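Local coordinates for protein separin (Saccharomyces cerevisiae, PDB 5U1T) that cleaves the MCD1/SCC1 subunit of cohesin as a caspase-like cysteine protease at the onset of anaphase, driving chromosome segregation, at residues 283-286 with 291-294; 287-292 with 322-327; 949-954 with 1318-1323. One frame throughout, in Å; residues are numbered along the deposited sequence.

Overall arrangement
The three contacts lie in two distant parts of the chain. Interactions 1 and 2 are neighbours, with centres about 7 Å apart; they share Leu291 and Leu292, so that one irregular loop between helices 264-274 and 298-313 first folds on itself and then meets helix 319-336. Interaction 3 comes much later in sequence, where helix 950-955 meets the end of helix 1303-1320. Its centre is about 137 Å from that of interaction 1 and about 132 Å from that of interaction 2, on the opposite side of the chain's centre. With helices 264-274, 298-313 and 319-336 around them, the first two belong to the packing of the N-terminal helical region, whereas the third reaches the segment assigned to peptidase family C50.

Interaction 1 (283-286 with 291-294); sequences YCNM and LLWS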
# COMPACT_ATOMS: atom_id res chain seq x y z
N TYR A 283 -15.44 -76.59 -0.88
CA TYR A 283 -15.15 -77.73 -1.75
C TYR A 283 -14.24 -77.23 -2.86
O TYR A 283 -14.69 -76.78 -3.92
CB TYR A 283 -16.42 -78.38 -2.32
CG TYR A 283 -17.61 -77.44 -2.42
CD1 TYR A 283 -17.72 -76.53 -3.48
CD2 TYR A 283 -18.63 -77.46 -1.46
CE1 TYR A 283 -18.81 -75.67 -3.57
CE2 TYR A 283 -19.72 -76.60 -1.55
CZ TYR A 283 -19.80 -75.70 -2.61
OH TYR A 283 -20.88 -74.85 -2.70
N CYS A 284 -12.95 -77.30 -2.59
CA CYS A 284 -11.95 -76.73 -3.46
C CYS A 284 -10.63 -77.42 -3.22
O CYS A 284 -10.36 -77.89 -2.11
CB CYS A 284 -11.84 -75.23 -3.22
SG CYS A 284 -12.39 -74.66 -1.57
N ASN A 285 -9.80 -77.50 -4.25
CA ASN A 285 -8.46 -78.05 -4.11
C ASN A 285 -7.61 -77.08 -3.31
O ASN A 285 -7.09 -76.11 -3.86
CB ASN A 285 -7.82 -78.34 -5.47
CG ASN A 285 -6.71 -79.39 -5.41
OD1 ASN A 285 -5.97 -79.46 -4.43
ND2 ASN A 285 -6.60 -80.20 -6.45
N MET A 286 -7.48 -77.33 -2.01
CA MET A 286 -6.77 -76.43 -1.10
C MET A 286 -5.30 -76.33 -1.47
O MET A 286 -4.69 -75.25 -1.41
CB MET A 286 -6.93 -76.91 0.35
CG MET A 286 -8.36 -76.91 0.87
SD MET A 286 -8.82 -75.35 1.66
CE MET A 286 -7.76 -75.39 3.11
N LEU A 291 -10.55 -74.36 -7.43
CA LEU A 291 -11.71 -75.21 -7.29
C LEU A 291 -11.35 -76.60 -7.76
O LEU A 291 -10.44 -76.78 -8.58
CB LEU A 291 -12.86 -74.64 -8.09
CG LEU A 291 -13.38 -73.37 -7.45
CD1 LEU A 291 -14.78 -73.05 -7.89
CD2 LEU A 291 -13.30 -73.50 -5.94
N LEU A 292 -12.06 -77.61 -7.30
CA LEU A 292 -11.66 -78.96 -7.67
C LEU A 292 -11.82 -79.18 -9.18
O LEU A 292 -11.07 -79.95 -9.78
CB LEU A 292 -12.46 -79.99 -6.88
CG LEU A 292 -12.20 -79.89 -5.38
CD1 LEU A 292 -13.38 -80.41 -4.56
CD2 LEU A 292 -10.92 -80.62 -5.03
N TRP A 293 -12.77 -78.47 -9.78
CA TRP A 293 -13.07 -78.66 -11.19
C TRP A 293 -12.74 -77.44 -12.04
O TRP A 293 -13.03 -76.31 -11.67
CB TRP A 293 -14.55 -79.01 -11.37
CG TRP A 293 -15.17 -79.60 -10.14
CD1 TRP A 293 -15.37 -80.93 -9.88
CD2 TRP A 293 -15.67 -78.89 -9.00
NE1 TRP A 293 -15.97 -81.08 -8.65
CE2 TRP A 293 -16.16 -79.84 -8.09
CE3 TRP A 293 -15.75 -77.53 -8.67
CZ2 TRP A 293 -16.73 -79.48 -6.86
CZ3 TRP A 293 -16.31 -77.18 -7.44
CH2 TRP A 293 -16.79 -78.15 -6.56
N SER A 294 -12.12 -77.69 -13.19
CA SER A 294 -12.00 -76.67 -14.22
C SER A 294 -13.18 -76.85 -15.16
O SER A 294 -13.84 -77.89 -15.15
CB SER A 294 -10.68 -76.80 -14.96
OG SER A 294 -9.63 -76.94 -14.04
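Leu292 lies against Tyr283, Cys284 and Asn285, and Trp293 meets Tyr283, where an irregular loop between helix 264-274 and helix 298-313 folds back on itself. The evidence for a fold-back is the close approach of the two arms of the loop, with Cys284 CA 4.1 Å from Leu291 CA. As no backbone pairing or other hydrogen bond joins the two segments, side chains carry the contact. Leu292 is central, lying against main chain more than against other side chains. Its CG is anti to its own carbonyl carbon (chi1 -63°), and the methyls spread along the opposing backbone: CD2 comes 3.4 Å from Asn285 N, while CD1 reaches 3.7 Å from Tyr283 C. The same CD2 also touches the CB of Asn285. That asparagine has CG anti to its backbone N (chi1 -157°), and its OD1 is hydrogen-bonded to Ser287 OG, so its polar end is engaged within its own arm of the loop. Leu291 works by a single branch, its CD2 approaching Cys284 CB at 3.5 Å. Cys284 itself also packs on Cys325 and Cys328 of helix 319-336, and Leu291 on Leu329, so this pair is the side of the loop that faces helix 319-336. The aromatic pair sits at the other end of the contact. The Tyr283 and Trp293 side chains cross obliquely, and Tyr283 CD1 lies near the indole plane, at the edge by CH2. One indole face is covered by Leu292 CB, 3.9 Å above the plane and over its centre. Helix 264-274 adds Val270, Ala273 and Ile274 around the same indole. Trp293 CH2 is the atom that closes the contact, 3.6 Å from both Tyr283 CD1 and Tyr283 O.

Interaction 2 (287-292 with 322-327); sequences SENRLL and TLKCLV
Asn289 and the side chains of Lys324 and Val327 form a small loop-to-helix contact, in which the irregular segment 287-292 lies against the flank of helix 319-336. Its modest extent is measurable: the two segments bury 174 Å² together, and the closest pair of CA atoms, those of Asn289 and Val327, is 6.4 Å apart. Asn289 has backbone angles in the left-handed region (phi 52°, psi 47°), a turn at the residue that meets the helix. Its side chain crosses that of Lys324 at about a right angle, although the placing of the Asn289 amide against Lys324 NZ is doubtful. The lysine has a second neighbour on the loop, as NZ makes a weak hydrogen bond to Met286 O. In a chain otherwise extended, the bend at chi2 (57°) brings the amine to the loop, though its exact place is less sure. Val327 CG1 borders the Asn289 amide, 4.5 Å from Asn289 CG. On the helix side the backbone is regular: Val327 N donates to Leu323 O at 2.8 Å. Within the loop, Arg290 turns back on Glu288. Its NE makes a weak hydrogen bond of 3.4 Å to Glu288 O, and a long salt bridge joins Arg290 NH2 to Glu288 OE2. The aliphatic CG of Glu288 lies over the guanidinium rim, 3.5 Å above its plane. Farther along, Leu291 N is hydrogen-bonded to Thr332 OG1, a later residue of the same helix. Helix 365-384 completes the surroundings: Glu373 touches both Asn289 and Val327, and Leu374 packs on Val327, so the loop meets helix 319-336 beside a second helix.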
# COMPACT_ATOMS: atom_id res chain seq x y z
N SER A 287 -4.74 -77.47 -1.88
CA SER A 287 -3.33 -77.57 -2.22
C SER A 287 -2.99 -76.84 -3.52
O SER A 287 -1.82 -76.56 -3.78
CB SER A 287 -2.91 -79.05 -2.32
OG SER A 287 -3.86 -79.85 -3.03
N GLU A 288 -3.99 -76.52 -4.32
CA GLU A 288 -3.74 -75.85 -5.58
C GLU A 288 -4.35 -74.47 -5.73
O GLU A 288 -4.34 -73.91 -6.81
CB GLU A 288 -4.22 -76.71 -6.74
CG GLU A 288 -3.78 -78.15 -6.66
CD GLU A 288 -2.30 -78.30 -6.88
OE1 GLU A 288 -1.84 -79.44 -7.09
OE2 GLU A 288 -1.59 -77.29 -6.85
N ASN A 289 -4.88 -73.93 -4.63
CA ASN A 289 -5.51 -72.62 -4.62
C ASN A 289 -6.55 -72.47 -5.70
O ASN A 289 -6.58 -71.48 -6.40
CB ASN A 289 -4.48 -71.49 -4.73
CG ASN A 289 -3.77 -71.23 -3.44
OD1 ASN A 289 -2.67 -70.72 -3.43
ND2 ASN A 289 -4.40 -71.59 -2.35
N ARG A 290 -7.43 -73.44 -5.84
CA ARG A 290 -8.49 -73.33 -6.82
C ARG A 290 -9.66 -74.20 -6.46
O ARG A 290 -9.78 -74.68 -5.35
CB ARG A 290 -8.02 -73.70 -8.22
CG ARG A 290 -7.05 -74.85 -8.26
CD ARG A 290 -6.50 -75.05 -9.66
NE ARG A 290 -5.12 -75.55 -9.63
CZ ARG A 290 -4.73 -76.69 -10.17
NH1 ARG A 290 -5.59 -77.48 -10.78
NH2 ARG A 290 -3.46 -77.05 -10.10
N LEU A 291 -10.55 -74.36 -7.43
CA LEU A 291 -11.71 -75.21 -7.29
C LEU A 291 -11.35 -76.60 -7.76
O LEU A 291 -10.44 -76.78 -8.58
CB LEU A 291 -12.86 -74.64 -8.09
CG LEU A 291 -13.38 -73.37 -7.45
CD1 LEU A 291 -14.78 -73.05 -7.89
CD2 LEU A 291 -13.30 -73.50 -5.94
N LEU A 292 -12.06 -77.61 -7.30
CA LEU A 292 -11.66 -78.96 -7.67
C LEU A 292 -11.82 -79.18 -9.18
O LEU A 292 -11.07 -79.95 -9.78
CB LEU A 292 -12.46 -79.99 -6.88
CG LEU A 292 -12.20 -79.89 -5.38
CD1 LEU A 292 -13.38 -80.41 -4.56
CD2 LEU A 292 -10.92 -80.62 -5.03
N THR A 322 -11.78 -69.41 6.03
CA THR A 322 -12.66 -68.86 5.00
C THR A 322 -11.94 -68.19 3.85
O THR A 322 -12.28 -68.38 2.70
CB THR A 322 -13.54 -67.80 5.61
OG1 THR A 322 -12.70 -66.87 6.29
CG2 THR A 322 -14.47 -68.40 6.61
N LEU A 323 -10.98 -67.36 4.19
CA LEU A 323 -10.21 -66.65 3.20
C LEU A 323 -9.58 -67.64 2.27
O LEU A 323 -9.63 -67.50 1.06
CB LEU A 323 -9.10 -65.88 3.90
CG LEU A 323 -9.46 -64.74 4.85
CD1 LEU A 323 -8.23 -64.21 5.54
CD2 LEU A 323 -10.19 -63.65 4.10
N LYS A 324 -8.99 -68.66 2.86
CA LYS A 324 -8.28 -69.67 2.07
C LYS A 324 -9.15 -70.23 0.94
O LYS A 324 -8.69 -70.39 -0.19
CB LYS A 324 -7.80 -70.80 2.96
CG LYS A 324 -7.21 -71.96 2.20
CD LYS A 324 -6.05 -71.50 1.33
CE LYS A 324 -5.56 -72.61 0.44
NZ LYS A 324 -4.23 -72.28 -0.11
N CYS A 325 -10.40 -70.53 1.26
CA CYS A 325 -11.35 -70.96 0.25
C CYS A 325 -11.64 -69.83 -0.73
O CYS A 325 -11.68 -70.05 -1.94
CB CYS A 325 -12.64 -71.42 0.93
SG CYS A 325 -12.37 -72.81 2.03
N LEU A 326 -11.84 -68.63 -0.20
CA LEU A 326 -12.10 -67.44 -1.01
C LEU A 326 -11.04 -67.23 -2.09
O LEU A 326 -11.36 -66.92 -3.24
CB LEU A 326 -12.19 -66.21 -0.12
CG LEU A 326 -13.56 -65.96 0.49
CD1 LEU A 326 -13.91 -67.06 1.46
CD2 LEU A 326 -13.59 -64.60 1.18
N VAL A 327 -9.78 -67.41 -1.71
CA VAL A 327 -8.66 -67.35 -2.66
C VAL A 327 -8.81 -68.43 -3.72
O VAL A 327 -8.61 -68.17 -4.91
CB VAL A 327 -7.31 -67.53 -1.96
CG1 VAL A 327 -6.20 -67.53 -2.98
CG2 VAL A 327 -7.08 -66.45 -0.92

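Interaction 3 (949-954 with 1318-1323); sequences DPFFKG and LLFHGE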
# COMPACT_ATOMS: atom_id res chain seq x y z
N ASP A 949 -3.01 53.20 -16.01
CA ASP A 949 -3.54 54.54 -15.88
C ASP A 949 -2.82 55.21 -14.70
O ASP A 949 -2.91 54.75 -13.56
CB ASP A 949 -5.06 54.52 -15.69
CG ASP A 949 -5.67 55.91 -15.57
OD1 ASP A 949 -4.92 56.90 -15.41
OD2 ASP A 949 -6.91 56.02 -15.61
N PRO A 950 -2.09 56.29 -14.98
CA PRO A 950 -1.39 57.09 -13.96
C PRO A 950 -2.24 57.36 -12.70
O PRO A 950 -1.71 57.31 -11.59
CB PRO A 950 -1.08 58.39 -14.69
CG PRO A 950 -0.94 57.98 -16.10
CD PRO A 950 -1.89 56.84 -16.33
N PHE A 951 -3.53 57.64 -12.88
CA PHE A 951 -4.42 57.85 -11.75
C PHE A 951 -4.41 56.63 -10.80
O PHE A 951 -4.03 56.76 -9.65
CB PHE A 951 -5.84 58.16 -12.25
CG PHE A 951 -6.88 58.27 -11.16
CD1 PHE A 951 -7.02 59.43 -10.43
CD2 PHE A 951 -7.72 57.21 -10.89
CE1 PHE A 951 -7.98 59.52 -9.45
CE2 PHE A 951 -8.67 57.30 -9.91
CZ PHE A 951 -8.81 58.46 -9.19
N PHE A 952 -4.77 55.44 -11.28
CA PHE A 952 -4.78 54.28 -10.39
C PHE A 952 -3.37 53.85 -9.95
O PHE A 952 -3.18 53.42 -8.81
CB PHE A 952 -5.51 53.12 -11.04
CG PHE A 952 -6.96 53.39 -11.28
CD1 PHE A 952 -7.88 53.19 -10.27
CD2 PHE A 952 -7.39 53.86 -12.51
CE1 PHE A 952 -9.22 53.44 -10.49
CE2 PHE A 952 -8.72 54.12 -12.74
CZ PHE A 952 -9.64 53.91 -11.72
N LYS A 953 -2.39 54.00 -10.83
CA LYS A 953 -1.02 53.71 -10.46
C LYS A 953 -0.55 54.53 -9.27
O LYS A 953 0.14 54.01 -8.38
CB LYS A 953 -0.09 53.96 -11.63
CG LYS A 953 1.25 53.27 -11.45
CD LYS A 953 2.40 54.26 -11.48
CE LYS A 953 3.71 53.50 -11.58
NZ LYS A 953 3.48 52.24 -12.36
N GLY A 954 -0.91 55.81 -9.26
CA GLY A 954 -0.57 56.69 -8.16
C GLY A 954 -1.34 56.35 -6.91
O GLY A 954 -0.81 56.41 -5.81
N LEU A 1318 -9.54 63.56 -1.64
CA LEU A 1318 -10.32 64.35 -2.57
C LEU A 1318 -10.02 63.99 -4.01
O LEU A 1318 -10.92 63.95 -4.84
CB LEU A 1318 -10.07 65.84 -2.33
CG LEU A 1318 -10.26 66.25 -0.87
CD1 LEU A 1318 -9.84 67.70 -0.67
CD2 LEU A 1318 -11.70 66.02 -0.46
N LEU A 1319 -8.75 63.72 -4.31
CA LEU A 1319 -8.35 63.37 -5.67
C LEU A 1319 -9.01 62.09 -6.20
O LEU A 1319 -9.53 62.08 -7.33
CB LEU A 1319 -6.83 63.23 -5.77
CG LEU A 1319 -6.29 62.70 -7.10
CD1 LEU A 1319 -6.84 63.53 -8.24
CD2 LEU A 1319 -4.76 62.66 -7.14
N PHE A 1320 -9.00 61.02 -5.40
CA PHE A 1320 -9.47 59.72 -5.89
C PHE A 1320 -10.97 59.75 -6.03
O PHE A 1320 -11.54 59.09 -6.89
CB PHE A 1320 -9.03 58.58 -4.97
CG PHE A 1320 -7.54 58.53 -4.77
CD1 PHE A 1320 -6.68 58.80 -5.82
CD2 PHE A 1320 -7.00 58.25 -3.52
CE1 PHE A 1320 -5.31 58.77 -5.64
CE2 PHE A 1320 -5.63 58.22 -3.34
CZ PHE A 1320 -4.78 58.49 -4.40
N HIS A 1321 -11.62 60.58 -5.22
CA HIS A 1321 -13.05 60.77 -5.35
C HIS A 1321 -13.45 61.81 -6.42
O HIS A 1321 -14.61 62.18 -6.52
CB HIS A 1321 -13.66 61.18 -4.02
CG HIS A 1321 -13.98 60.03 -3.13
ND1 HIS A 1321 -13.16 59.63 -2.09
CD2 HIS A 1321 -15.04 59.18 -3.12
CE1 HIS A 1321 -13.71 58.59 -1.48
NE2 HIS A 1321 -14.84 58.30 -2.09
N GLY A 1322 -12.49 62.29 -7.21
CA GLY A 1322 -12.78 63.18 -8.33
C GLY A 1322 -12.49 64.68 -8.20
O GLY A 1322 -12.83 65.45 -9.10
N GLU A 1323 -11.90 65.11 -7.10
CA GLU A 1323 -11.57 66.53 -6.95
C GLU A 1323 -10.09 66.77 -7.24
O GLU A 1323 -9.24 66.50 -6.39
CB GLU A 1323 -11.91 67.05 -5.56
CG GLU A 1323 -11.95 68.54 -5.48
CD GLU A 1323 -12.05 69.03 -4.05
OE1 GLU A 1323 -11.12 69.73 -3.60
OE2 GLU A 1323 -13.07 68.71 -3.39
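Phe951, in the first turn of helix 950-955, meets Leu1319 and Phe1320 at the C-terminal end of helix 1303-1320. The aromatic part is an offset edge-to-face pair. Phe1320 turns its edge toward the face of Phe951, with ring centroids 5.8 Å apart and planes at 79°; the nearest side-chain atoms are Phe951 CE1 and Phe1320 CD1, 3.9 Å apart. The apolar and backbone contacts come from the rim of the Phe951 ring. CG is anti to its backbone N (chi1 175°), which extends the ring across to the other helix, where CZ lies 3.6 Å from Phe1320 CA. Leu1319 O sits at the ring edge, 3.7 Å from Phe951 CE1, which also touches Leu1319 CG. Replacing Phe951 with alanine would probably leave the edge of Phe1320 without its aromatic partner and open a gap between the two helix ends. None of the hydrogen bonds spans the two segments; they cap the helix ends. Asp949 is the N-cap of helix 950-955: its OD1 accepts from Phe951 N at 3.0 Å, met from above the carboxylate plane, while its OD2 accepts from Phe1010 N, outside both segments. At the other helix, Glu1323 N bonds to Leu1318 O at 2.7 Å and Gly1322 N to Leu1319 O at 3.0 Å. With Gly1322 at positive phi as the C-prime residue, these two bonds define a Schellman motif, so a capped helix start here meets a Schellman-terminated helix end.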